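Local coordinates for protein inactive glucansucrase (Lactobacillus reuteri, PDB 5JBD) that is an inactive member of the glucansucrase group, with the TIM-barrel fold of glycosyl hydrolase family 70 and a bound calcium ion, at residues Arg137-Ile140 with Glu141-Ile144; Asn246-Pro249 with Val250-Ala253; Glu429-Ala432 with Asp433-Lys436; Asp529-Ser532 with Arg533-Gly536. All coordinates share one frame; numbering follows the deposited sequence.

Contact 1: residues Arg137-Ile140 with Glu141-Ile144; sequences RYVI and EQSI
Ile140 holds CG1 beside its backbone N (chi1 -72°), which puts CG2 anti to that N and leaning along the alpha helix 126-147 towards Ile144. In Ile144 CG1 likewise lies beside the backbone N, and the chain runs on extended (chi2 166°), which carries CD1 back along the helix. The two side chains meet at a slant, and CG2 of Ile140 is 4.0 Å from CD1 of Ile144. This is an i to i+4 pair on one face of the helix. Both isoleucines also touch Leu153 of helix 151-162, so the pair belongs to the packing of two successive helices.

Four regular i+4 backbone bonds hold the turn. They run from Glu141, Gln142, Ser143 and Ile144 N to the carbonyls of Arg137, Tyr138, Val139 and Ile140.

The polar side chains lead to other parts of the chain. Glu141 bends at chi2; its CG lies 3.3 Å from Arg137 O, and its OE2 forms a salt bridge with Arg80. Gln142 stretches back instead, with its amide end beside the carbonyl of Tyr138. Gln142 NE2 bonds to Gln66 O and is 3.6 Å from Tyr138 O.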
ATOM      1  N   ARG A 137      12.790  30.992 -33.982  1.00 40.23           N
ATOM      2  CA  ARG A 137      11.382  30.742 -34.282  1.00 39.11           C
ATOM      3  C   ARG A 137      11.136  30.548 -35.795  1.00 39.81           C
ATOM      4  O   ARG A 137      10.402  29.635 -36.181  1.00 38.01           O
ATOM      5  CB  ARG A 137      10.478  31.821 -33.692  1.00 38.89           C
ATOM      6  CG  ARG A 137      10.373  31.738 -32.177  1.00 38.16           C
ATOM      7  CD  ARG A 137       9.226  32.586 -31.652  1.00 38.25           C
ATOM      8  NE  ARG A 137       9.505  34.028 -31.705  1.00 39.06           N
ATOM      9  CZ  ARG A 137      10.183  34.709 -30.772  1.00 38.94           C
ATOM     10  NH1 ARG A 137      10.654  34.125 -29.677  1.00 38.46           N
ATOM     11  NH2 ARG A 137      10.380  36.010 -30.931  1.00 39.77           N
ATOM     12  N   TYR A 138      11.787  31.363 -36.632  1.00 40.18           N
ATOM     13  CA  TYR A 138      11.706  31.212 -38.097  1.00 41.58           C
ATOM     14  C   TYR A 138      12.248  29.836 -38.534  1.00 40.85           C
ATOM     15  O   TYR A 138      11.641  29.152 -39.354  1.00 40.17           O
ATOM     16  CB  TYR A 138      12.454  32.351 -38.835  1.00 42.80           C
ATOM     17  CG  TYR A 138      12.004  33.768 -38.503  1.00 44.50           C
ATOM     18  CD1 TYR A 138      10.661  34.072 -38.235  1.00 44.47           C
ATOM     19  CD2 TYR A 138      12.926  34.822 -38.467  1.00 46.50           C
ATOM     20  CE1 TYR A 138      10.254  35.366 -37.932  1.00 45.32           C
ATOM     21  CE2 TYR A 138      12.525  36.123 -38.157  1.00 47.02           C
ATOM     22  CZ  TYR A 138      11.190  36.386 -37.886  1.00 46.47           C
ATOM     23  OH  TYR A 138      10.780  37.652 -37.554  1.00 47.67           O
ATOM     24  N   VAL A 139      13.368  29.428 -37.937  1.00 41.19           N
ATOM     25  CA  VAL A 139      13.990  28.127 -38.235  1.00 41.02           C
ATOM     26  C   VAL A 139      13.104  26.980 -37.727  1.00 39.35           C
ATOM     27  O   VAL A 139      12.946  25.984 -38.414  1.00 40.05           O
ATOM     28  CB  VAL A 139      15.437  28.048 -37.680  1.00 41.51           C
ATOM     29  CG1 VAL A 139      16.030  26.648 -37.845  1.00 41.23           C
ATOM     30  CG2 VAL A 139      16.325  29.087 -38.376  1.00 42.76           C
ATOM     31  N   ILE A 140      12.481  27.159 -36.567  1.00 38.37           N
ATOM     32  CA  ILE A 140      11.501  26.186 -36.049  1.00 36.77           C
ATOM     33  C   ILE A 140      10.298  26.053 -37.011  1.00 36.83           C
ATOM     34  O   ILE A 140       9.845  24.936 -37.276  1.00 36.14           O
ATOM     35  CB  ILE A 140      11.047  26.530 -34.613  1.00 35.46           C
ATOM     36  CG1 ILE A 140      12.185  26.244 -33.633  1.00 35.20           C
ATOM     37  CG2 ILE A 140       9.827  25.708 -34.187  1.00 34.60           C
ATOM     38  CD1 ILE A 140      11.942  26.740 -32.229  1.00 34.37           C
ATOM     39  N   GLU A 141       9.775  27.174 -37.504  1.00 36.63           N
ATOM     40  CA  GLU A 141       8.635  27.143 -38.437  1.00 37.17           C
ATOM     41  C   GLU A 141       9.005  26.479 -39.768  1.00 39.25           C
ATOM     42  O   GLU A 141       8.179  25.810 -40.389  1.00 38.87           O
ATOM     43  CB  GLU A 141       8.087  28.558 -38.680  1.00 36.99           C
ATOM     44  CG  GLU A 141       7.427  29.204 -37.457  1.00 36.25           C
ATOM     45  CD  GLU A 141       6.182  28.479 -36.972  1.00 35.18           C
ATOM     46  OE1 GLU A 141       5.499  27.822 -37.783  1.00 34.86           O
ATOM     47  OE2 GLU A 141       5.861  28.574 -35.766  1.00 34.23           O
ATOM     48  N   GLN A 142      10.246  26.657 -40.210  1.00 42.24           N
ATOM     49  CA  GLN A 142      10.743  25.906 -41.366  1.00 44.07           C
ATOM     50  C   GLN A 142      10.722  24.400 -41.091  1.00 43.79           C
ATOM     51  O   GLN A 142      10.317  23.619 -41.956  1.00 44.19           O
ATOM     52  CB  GLN A 142      12.147  26.337 -41.734  1.00 46.67           C
ATOM     53  CG  GLN A 142      12.244  27.731 -42.296  1.00 49.47           C
ATOM     54  CD  GLN A 142      13.682  28.242 -42.180  1.00 53.04           C
ATOM     55  OE1 GLN A 142      14.638  27.454 -42.043  1.00 55.71           O
ATOM     56  NE2 GLN A 142      13.841  29.554 -42.175  1.00 54.58           N
ATOM     57  N   SER A 143      11.139  24.005 -39.887  1.00 42.38           N
ATOM     58  CA  SER A 143      11.125  22.598 -39.487  1.00 42.50           C
ATOM     59  C   SER A 143       9.701  22.023 -39.387  1.00 41.92           C
ATOM     60  O   SER A 143       9.448  20.927 -39.874  1.00 44.20           O
ATOM     61  CB  SER A 143      11.907  22.401 -38.179  1.00 41.28           C
ATOM     62  OG  SER A 143      11.909  21.043 -37.770  1.00 41.20           O
ATOM     63  N   ILE A 144       8.775  22.781 -38.810  1.00 41.58           N
ATOM     64  CA  ILE A 144       7.358  22.395 -38.758  1.00 41.04           C
ATOM     65  C   ILE A 144       6.802  22.162 -40.176  1.00 42.69           C
ATOM     66  O   ILE A 144       6.103  21.180 -40.405  1.00 42.04           O
ATOM     67  CB  ILE A 144       6.501  23.461 -38.015  1.00 41.22           C
ATOM     68  CG1 ILE A 144       6.867  23.506 -36.528  1.00 40.19           C
ATOM     69  CG2 ILE A 144       5.003  23.181 -38.166  1.00 41.11           C
ATOM     70  CD1 ILE A 144       6.337  24.714 -35.781  1.00 39.64           C
TER

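Contact 2: residues Asn246-Pro249 with Val250-Ala253; sequences NSNP and VVQA
Asn248 is the N-cap of helix 249-263, and its side chain lies against Val250 and Val251. Its CG is anti to the backbone N (chi1 -176°), which swings the amide forward to the first turn. Its CB meets CG2 of Val251 at 3.8 Å, and these two side chains are roughly perpendicular. Next, CG of Asn248 passes the same methyl. At the tip, OD1 accepts from Val250 N at 2.8 Å. The donor lies in the plane of the side-chain carbonyl, although the angle at the hydrogen is bent to 136°. The same OD1 takes a second, weak bond from Val251 N, at 3.5 Å. The other branch, ND2, bonds to a glycerol molecule.

Behind the cap, Gln252 reaches back to the loop. Its side chain runs straight out from CG, and NE2 donates to Asn246 O at 2.9 Å in a nearly straight bond of 169°. The acceptor lies in the plane of the Gln252 amide. NE2 also bonds to Asp291 and OE1 to Gln295, so the amide is gripped at both ends. Asn246 OD1 lies 3.8 Å from CG1 of Val251 and bonds to Asn255.

The side chain of Asn246 is about 5 Å from the calcium ion, and Asn246 ND2 is hydrogen-bonded to Met750 O. One side-chain oxygen of Asn248 thus serves two N-H groups of the first turn, Val250 firmly and Val251 weakly, and Gln252 ties the preceding loop to the same turn.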
ATOM      1  N   ASN A 246      -8.296  12.795   5.733  1.00 26.53           N
ATOM      2  CA  ASN A 246      -9.276  12.051   6.533  1.00 26.23           C
ATOM      3  C   ASN A 246      -9.728  12.768   7.827  1.00 25.82           C
ATOM      4  O   ASN A 246     -10.507  12.202   8.595  1.00 25.07           O
ATOM      5  CB  ASN A 246      -8.762  10.623   6.803  1.00 26.72           C
ATOM      6  CG  ASN A 246      -8.871   9.717   5.567  1.00 26.73           C
ATOM      7  OD1 ASN A 246      -9.980   9.355   5.151  1.00 28.56           O
ATOM      8  ND2 ASN A 246      -7.744   9.342   4.985  1.00 26.22           N
ATOM      9  N   SER A 247      -9.267  14.000   8.059  1.00 25.11           N
ATOM     10  CA  SER A 247      -9.850  14.887   9.092  1.00 25.90           C
ATOM     11  C   SER A 247     -11.026  15.728   8.553  1.00 26.85           C
ATOM     12  O   SER A 247     -11.751  16.338   9.338  1.00 28.85           O
ATOM     13  CB  SER A 247      -8.795  15.828   9.652  1.00 25.19           C
ATOM     14  OG  SER A 247      -8.473  16.861   8.729  1.00 26.61           O
ATOM     15  N   ASN A 248     -11.204  15.790   7.232  1.00 26.65           N
ATOM     16  CA  ASN A 248     -12.288  16.604   6.650  1.00 27.07           C
ATOM     17  C   ASN A 248     -13.630  15.892   6.867  1.00 27.29           C
ATOM     18  O   ASN A 248     -13.786  14.762   6.410  1.00 27.65           O
ATOM     19  CB  ASN A 248     -12.025  16.851   5.158  1.00 27.32           C
ATOM     20  CG  ASN A 248     -13.061  17.767   4.519  1.00 29.96           C
ATOM     21  OD1 ASN A 248     -14.263  17.512   4.615  1.00 31.98           O
ATOM     22  ND2 ASN A 248     -12.602  18.844   3.876  1.00 28.85           N
ATOM     23  N   PRO A 249     -14.605  16.543   7.547  1.00 27.81           N
ATOM     24  CA  PRO A 249     -15.900  15.877   7.796  1.00 27.89           C
ATOM     25  C   PRO A 249     -16.640  15.361   6.561  1.00 27.83           C
ATOM     26  O   PRO A 249     -17.333  14.343   6.651  1.00 27.77           O
ATOM     27  CB  PRO A 249     -16.733  16.954   8.509  1.00 29.34           C
ATOM     28  CG  PRO A 249     -15.732  17.856   9.120  1.00 30.20           C
ATOM     29  CD  PRO A 249     -14.564  17.874   8.166  1.00 29.61           C
ATOM     30  N   VAL A 250     -16.482  16.033   5.420  1.00 28.01           N
ATOM     31  CA  VAL A 250     -17.070  15.564   4.147  1.00 27.93           C
ATOM     32  C   VAL A 250     -16.385  14.278   3.669  1.00 26.45           C
ATOM     33  O   VAL A 250     -17.054  13.342   3.209  1.00 25.63           O
ATOM     34  CB  VAL A 250     -17.067  16.666   3.045  1.00 29.00           C
ATOM     35  CG1 VAL A 250     -17.623  16.125   1.731  1.00 30.18           C
ATOM     36  CG2 VAL A 250     -17.883  17.887   3.487  1.00 29.33           C
ATOM     37  N   VAL A 251     -15.063  14.222   3.790  1.00 25.82           N
ATOM     38  CA  VAL A 251     -14.316  13.011   3.469  1.00 24.98           C
ATOM     39  C   VAL A 251     -14.727  11.870   4.416  1.00 24.54           C
ATOM     40  O   VAL A 251     -14.873  10.711   3.985  1.00 24.86           O
ATOM     41  CB  VAL A 251     -12.791  13.252   3.504  1.00 24.86           C
ATOM     42  CG1 VAL A 251     -12.016  11.949   3.282  1.00 24.71           C
ATOM     43  CG2 VAL A 251     -12.405  14.259   2.429  1.00 25.87           C
ATOM     44  N   GLN A 252     -14.937  12.191   5.688  1.00 24.88           N
ATOM     45  CA  GLN A 252     -15.306  11.158   6.674  1.00 25.22           C
ATOM     46  C   GLN A 252     -16.655  10.542   6.311  1.00 25.96           C
ATOM     47  O   GLN A 252     -16.808   9.323   6.383  1.00 25.78           O
ATOM     48  CB  GLN A 252     -15.304  11.719   8.095  1.00 25.37           C
ATOM     49  CG  GLN A 252     -13.903  12.065   8.577  1.00 24.74           C
ATOM     50  CD  GLN A 252     -13.855  12.592   9.996  1.00 25.25           C
ATOM     51  OE1 GLN A 252     -14.881  12.831  10.638  1.00 25.45           O
ATOM     52  NE2 GLN A 252     -12.643  12.768  10.504  1.00 26.24           N
ATOM     53  N   ALA A 253     -17.611  11.379   5.873  1.00 26.16           N
ATOM     54  CA  ALA A 253     -18.889  10.872   5.383  1.00 26.19           C
ATOM     55  C   ALA A 253     -18.711  10.026   4.116  1.00 26.65           C
ATOM     56  O   ALA A 253     -19.332   8.969   3.987  1.00 27.69           O
ATOM     57  CB  ALA A 253     -19.873  12.015   5.145  1.00 27.20           C
TER

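Contact 3: residues Glu429-Ala432 with Asp433-Lys436; sequences EFYA and DQEK
The amide of Gln434 meets the CE2-CZ end of the Phe430 ring at a slant. NE2 of Gln434 is 3.7 Å from both CE2 and CZ of Phe430, and CD of Gln434 is 3.8 Å from CE2. The amide and ring planes stand 63° apart. Both side chains leave the helix with CG anti to the backbone N (chi1 179° for Phe430, -170° for Gln434), which sends them out along the same flank. The ring also packs on Leu398 and Ile399 of helix 392-406.

The other end of the amide faces Tyr431. Gln434 OE1 approaches the rim of the Tyr431 ring, little displaced from the ring plane, and is 4.4 Å from CD1. A water bridges the pair: it donates to Tyr431 O and to Gln434 OE1, the latter at 3.1 Å.

In the backbone, the bond from Gln434 N to Phe430 O is short, at 2.7 Å. After it the i+4 pattern gives way. Glu435 N makes a weak bond to Ala432 O at 3.4 Å. Asp433 turns its carboxylate to the backbone N atoms of Gln440, Tyr441 and Ala442. The arrangement is an i to i+4 aromatic-glutamine pair near the C-terminal end of helix 420-434.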
ATOM      1  N   GLU A 429      16.807 -15.226  -8.901  1.00 33.58           N
ATOM      2  CA  GLU A 429      17.759 -15.401  -7.789  1.00 34.16           C
ATOM      3  C   GLU A 429      17.068 -15.895  -6.523  1.00 32.45           C
ATOM      4  O   GLU A 429      17.571 -16.801  -5.864  1.00 32.44           O
ATOM      5  CB  GLU A 429      18.516 -14.093  -7.518  1.00 33.75           C
ATOM      6  CG  GLU A 429      19.508 -13.752  -8.627  1.00 36.20           C
ATOM      7  CD  GLU A 429      20.001 -12.316  -8.584  1.00 37.96           C
ATOM      8  OE1 GLU A 429      19.445 -11.496  -7.818  1.00 36.69           O
ATOM      9  OE2 GLU A 429      20.945 -11.992  -9.337  1.00 38.19           O
ATOM     10  N   PHE A 430      15.908 -15.308  -6.215  1.00 31.04           N
ATOM     11  CA  PHE A 430      15.118 -15.714  -5.057  1.00 30.92           C
ATOM     12  C   PHE A 430      14.685 -17.185  -5.109  1.00 31.42           C
ATOM     13  O   PHE A 430      14.920 -17.920  -4.156  1.00 30.28           O
ATOM     14  CB  PHE A 430      13.888 -14.815  -4.864  1.00 30.75           C
ATOM     15  CG  PHE A 430      13.033 -15.225  -3.694  1.00 30.90           C
ATOM     16  CD1 PHE A 430      13.303 -14.736  -2.420  1.00 31.65           C
ATOM     17  CD2 PHE A 430      11.998 -16.136  -3.857  1.00 31.04           C
ATOM     18  CE1 PHE A 430      12.529 -15.124  -1.340  1.00 31.78           C
ATOM     19  CE2 PHE A 430      11.220 -16.531  -2.773  1.00 32.36           C
ATOM     20  CZ  PHE A 430      11.491 -16.028  -1.513  1.00 30.44           C
ATOM     21  N   TYR A 431      14.049 -17.614  -6.206  1.00 32.11           N
ATOM     22  CA  TYR A 431      13.542 -19.001  -6.283  1.00 32.68           C
ATOM     23  C   TYR A 431      14.661 -20.030  -6.136  1.00 33.19           C
ATOM     24  O   TYR A 431      14.477 -21.051  -5.477  1.00 32.30           O
ATOM     25  CB  TYR A 431      12.805 -19.299  -7.594  1.00 34.51           C
ATOM     26  CG  TYR A 431      11.429 -18.681  -7.756  1.00 33.52           C
ATOM     27  CD1 TYR A 431      10.390 -18.967  -6.864  1.00 33.65           C
ATOM     28  CD2 TYR A 431      11.159 -17.848  -8.834  1.00 35.06           C
ATOM     29  CE1 TYR A 431       9.129 -18.412  -7.024  1.00 32.92           C
ATOM     30  CE2 TYR A 431       9.906 -17.293  -9.003  1.00 34.55           C
ATOM     31  CZ  TYR A 431       8.894 -17.586  -8.104  1.00 34.49           C
ATOM     32  OH  TYR A 431       7.657 -17.033  -8.296  1.00 35.84           O
ATOM     33  N   ALA A 432      15.810 -19.761  -6.759  1.00 33.74           N
ATOM     34  CA  ALA A 432      16.977 -20.637  -6.621  1.00 32.48           C
ATOM     35  C   ALA A 432      17.468 -20.636  -5.166  1.00 31.94           C
ATOM     36  O   ALA A 432      17.744 -21.688  -4.604  1.00 30.48           O
ATOM     37  CB  ALA A 432      18.085 -20.209  -7.559  1.00 33.55           C
ATOM     38  N   ASP A 433      17.534 -19.455  -4.563  1.00 32.88           N
ATOM     39  CA  ASP A 433      17.995 -19.324  -3.164  1.00 33.05           C
ATOM     40  C   ASP A 433      17.045 -19.999  -2.176  1.00 32.56           C
ATOM     41  O   ASP A 433      17.493 -20.661  -1.230  1.00 37.07           O
ATOM     42  CB  ASP A 433      18.209 -17.853  -2.795  1.00 31.86           C
ATOM     43  CG  ASP A 433      18.896 -17.682  -1.466  1.00 32.99           C
ATOM     44  OD1 ASP A 433      20.108 -17.983  -1.375  1.00 33.05           O
ATOM     45  OD2 ASP A 433      18.236 -17.220  -0.500  1.00 33.55           O
ATOM     46  N   GLN A 434      15.741 -19.853  -2.386  1.00 32.33           N
ATOM     47  CA  GLN A 434      14.738 -20.467  -1.490  1.00 31.78           C
ATOM     48  C   GLN A 434      14.910 -21.988  -1.354  1.00 32.26           C
ATOM     49  O   GLN A 434      14.660 -22.551  -0.279  1.00 31.81           O
ATOM     50  CB  GLN A 434      13.318 -20.123  -1.973  1.00 30.07           C
ATOM     51  CG  GLN A 434      12.185 -20.477  -1.018  1.00 28.50           C
ATOM     52  CD  GLN A 434      10.811 -20.082  -1.560  1.00 29.27           C
ATOM     53  OE1 GLN A 434      10.449 -20.409  -2.708  1.00 29.39           O
ATOM     54  NE2 GLN A 434      10.053 -19.369  -0.759  1.00 25.41           N
ATOM     55  N   GLU A 435      15.363 -22.645  -2.425  1.00 34.08           N
ATOM     56  CA  GLU A 435      15.574 -24.108  -2.421  1.00 35.44           C
ATOM     57  C   GLU A 435      16.844 -24.592  -1.710  1.00 33.65           C
ATOM     58  O   GLU A 435      16.966 -25.782  -1.427  1.00 29.45           O
ATOM     59  CB  GLU A 435      15.584 -24.633  -3.862  1.00 40.86           C
ATOM     60  CG  GLU A 435      14.272 -24.390  -4.574  1.00 46.01           C
ATOM     61  CD  GLU A 435      13.903 -25.530  -5.479  1.00 53.10           C
ATOM     62  OE1 GLU A 435      14.516 -25.639  -6.556  1.00 54.11           O
ATOM     63  OE2 GLU A 435      13.005 -26.310  -5.102  1.00 58.31           O
ATOM     64  N   LYS A 436      17.780 -23.677  -1.445  1.00 34.50           N
ATOM     65  CA  LYS A 436      19.068 -24.023  -0.854  1.00 38.40           C
ATOM     66  C   LYS A 436      18.977 -24.277   0.657  1.00 36.78           C
ATOM     67  O   LYS A 436      18.085 -23.773   1.340  1.00 33.57           O
ATOM     68  CB  LYS A 436      20.092 -22.904  -1.092  1.00 41.37           C
ATOM     69  CG  LYS A 436      20.496 -22.742  -2.543  1.00 46.26           C
ATOM     70  CD  LYS A 436      21.412 -21.544  -2.732  1.00 50.26           C
ATOM     71  CE  LYS A 436      21.699 -21.305  -4.205  1.00 55.80           C
ATOM     72  NZ  LYS A 436      22.723 -20.245  -4.399  1.00 60.11           N
TER
HETATM   73  O   HOH W   1      11.909 -22.201  -4.709  1.00 28.39           O

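Contact 4: residues Asp529-Ser532 with Arg533-Gly536; sequences DKLS and RTSG
Two type I beta turns follow each other here, Asp529 to Ser532 and Ser532 to Ser535, sharing Ser532. The first is closed by Ser532 N to Asp529 O at 3.0 Å. The second closes with a weak bond, Ser535 N to Ser532 O at 3.4 Å. A water joins them, donating to Asp529 O and accepting from Arg533 N.

Across the turns, Ser535 OG donates to Leu531 O at 2.6 Å. The hydroxyl comes from above the carbonyl plane, 38° out of it. At chi1 59° OG sits between the backbone N and the carbonyl carbon, which brings it over Leu531. Lys518 N donates to the same hydroxyl.

Side chains also brace the first turn. Asp529 OD1 accepts from Leu531 N at 2.9 Å, using its anti lone pair. Ser532 OG accepts from Asp529 N at 3.0 Å and bonds to Lys518 O as well. The Arg533 guanidinium bonds to the carbonyls of Ala559 and Ala561.

The arrangement is two consecutive type I turns, the first with an Asx turn at Asp529, in the loop that joins antiparallel strands 510-515 and 537-542.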
ATOM      1  N   ASP A 529     -14.727 -30.844  27.923  1.00 32.20           N
ATOM      2  CA  ASP A 529     -15.375 -30.934  26.601  1.00 33.07           C
ATOM      3  C   ASP A 529     -15.228 -32.358  26.104  1.00 32.38           C
ATOM      4  O   ASP A 529     -14.238 -33.021  26.416  1.00 30.38           O
ATOM      5  CB  ASP A 529     -14.695 -29.953  25.634  1.00 32.51           C
ATOM      6  CG  ASP A 529     -15.479 -29.729  24.358  1.00 33.58           C
ATOM      7  OD1 ASP A 529     -15.418 -30.576  23.439  1.00 32.13           O
ATOM      8  OD2 ASP A 529     -16.121 -28.672  24.256  1.00 35.27           O
ATOM      9  N   LYS A 530     -16.184 -32.825  25.305  1.00 35.47           N
ATOM     10  CA  LYS A 530     -16.083 -34.160  24.701  1.00 37.70           C
ATOM     11  C   LYS A 530     -14.858 -34.318  23.767  1.00 33.71           C
ATOM     12  O   LYS A 530     -14.448 -35.435  23.490  1.00 31.35           O
ATOM     13  CB  LYS A 530     -17.391 -34.559  23.990  1.00 42.64           C
ATOM     14  CG  LYS A 530     -17.689 -33.787  22.718  1.00 51.04           C
ATOM     15  CD  LYS A 530     -19.129 -33.966  22.248  1.00 57.61           C
ATOM     16  CE  LYS A 530     -19.384 -33.124  20.999  1.00 64.28           C
ATOM     17  NZ  LYS A 530     -20.829 -33.023  20.652  1.00 67.85           N
ATOM     18  N   LEU A 531     -14.293 -33.205  23.286  1.00 30.46           N
ATOM     19  CA  LEU A 531     -13.065 -33.232  22.479  1.00 29.39           C
ATOM     20  C   LEU A 531     -11.787 -32.950  23.269  1.00 27.87           C
ATOM     21  O   LEU A 531     -10.716 -32.892  22.681  1.00 29.14           O
ATOM     22  CB  LEU A 531     -13.196 -32.244  21.299  1.00 28.95           C
ATOM     23  CG  LEU A 531     -14.384 -32.468  20.355  1.00 29.67           C
ATOM     24  CD1 LEU A 531     -14.366 -31.455  19.211  1.00 30.49           C
ATOM     25  CD2 LEU A 531     -14.383 -33.890  19.795  1.00 31.52           C
ATOM     26  N   SER A 532     -11.886 -32.793  24.595  1.00 28.01           N
ATOM     27  CA  SER A 532     -10.728 -32.464  25.424  1.00 26.23           C
ATOM     28  C   SER A 532      -9.628 -33.509  25.275  1.00 26.38           C
ATOM     29  O   SER A 532      -8.494 -33.181  24.923  1.00 25.28           O
ATOM     30  CB  SER A 532     -11.127 -32.317  26.900  1.00 26.26           C
ATOM     31  OG  SER A 532     -11.830 -31.099  27.132  1.00 25.09           O
ATOM     32  N   ARG A 533      -9.985 -34.769  25.503  1.00 27.66           N
ATOM     33  CA  ARG A 533      -9.026 -35.882  25.460  1.00 27.88           C
ATOM     34  C   ARG A 533      -8.238 -35.971  24.135  1.00 28.80           C
ATOM     35  O   ARG A 533      -7.019 -36.204  24.136  1.00 29.32           O
ATOM     36  CB  ARG A 533      -9.762 -37.212  25.692  1.00 29.08           C
ATOM     37  CG  ARG A 533      -8.897 -38.471  25.599  1.00 30.26           C
ATOM     38  CD  ARG A 533      -7.764 -38.476  26.609  1.00 30.32           C
ATOM     39  NE  ARG A 533      -7.046 -39.756  26.598  1.00 31.60           N
ATOM     40  CZ  ARG A 533      -6.090 -40.105  27.463  1.00 32.65           C
ATOM     41  NH1 ARG A 533      -5.694 -39.278  28.446  1.00 31.34           N
ATOM     42  NH2 ARG A 533      -5.514 -41.301  27.347  1.00 31.08           N
ATOM     43  N   THR A 534      -8.941 -35.797  23.018  1.00 27.26           N
ATOM     44  CA  THR A 534      -8.370 -36.069  21.693  1.00 27.51           C
ATOM     45  C   THR A 534      -7.903 -34.804  20.954  1.00 25.81           C
ATOM     46  O   THR A 534      -7.657 -34.850  19.745  1.00 25.88           O
ATOM     47  CB  THR A 534      -9.386 -36.846  20.821  1.00 29.79           C
ATOM     48  OG1 THR A 534     -10.631 -36.134  20.794  1.00 30.52           O
ATOM     49  CG2 THR A 534      -9.613 -38.250  21.371  1.00 30.26           C
ATOM     50  N   SER A 535      -7.754 -33.682  21.664  1.00 24.82           N
ATOM     51  CA  SER A 535      -7.237 -32.452  21.057  1.00 23.41           C
ATOM     52  C   SER A 535      -6.017 -31.930  21.834  1.00 23.61           C
ATOM     53  O   SER A 535      -5.599 -32.533  22.834  1.00 23.83           O
ATOM     54  CB  SER A 535      -8.353 -31.400  20.938  1.00 23.27           C
ATOM     55  OG  SER A 535      -8.901 -31.073  22.199  1.00 23.69           O
ATOM     56  N   GLY A 536      -5.426 -30.841  21.345  1.00 23.00           N
ATOM     57  CA  GLY A 536      -4.129 -30.360  21.812  1.00 22.72           C
ATOM     58  C   GLY A 536      -3.012 -30.718  20.832  1.00 22.97           C
ATOM     59  O   GLY A 536      -3.211 -31.463  19.875  1.00 23.70           O
TER
HETATM   60  O   HOH W   2     -12.610 -35.432  26.462  1.00 30.63           O

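In the fold
From the N terminus the four contacts come in series, and none nests in or crosses another. Each is local, within one or two turns of the chain. Contact 1 lies within helix 126-147, about 48 Å from the centre of the chain. Contact 2 joins strand 242-244, of the six-stranded antiparallel sheet, to helix 249-263, near the calcium ion. Contact 3 lies near the C-terminal end of helix 420-434, which leads on towards helix 446-455 and strand 460-464 of the parallel barrel sheet. Contact 4 turns the chain between two strands of the other antiparallel sheet. Contacts 1 and 4 are farthest apart, with centres about 89 Å from each other, on opposite sides of the chain's centre.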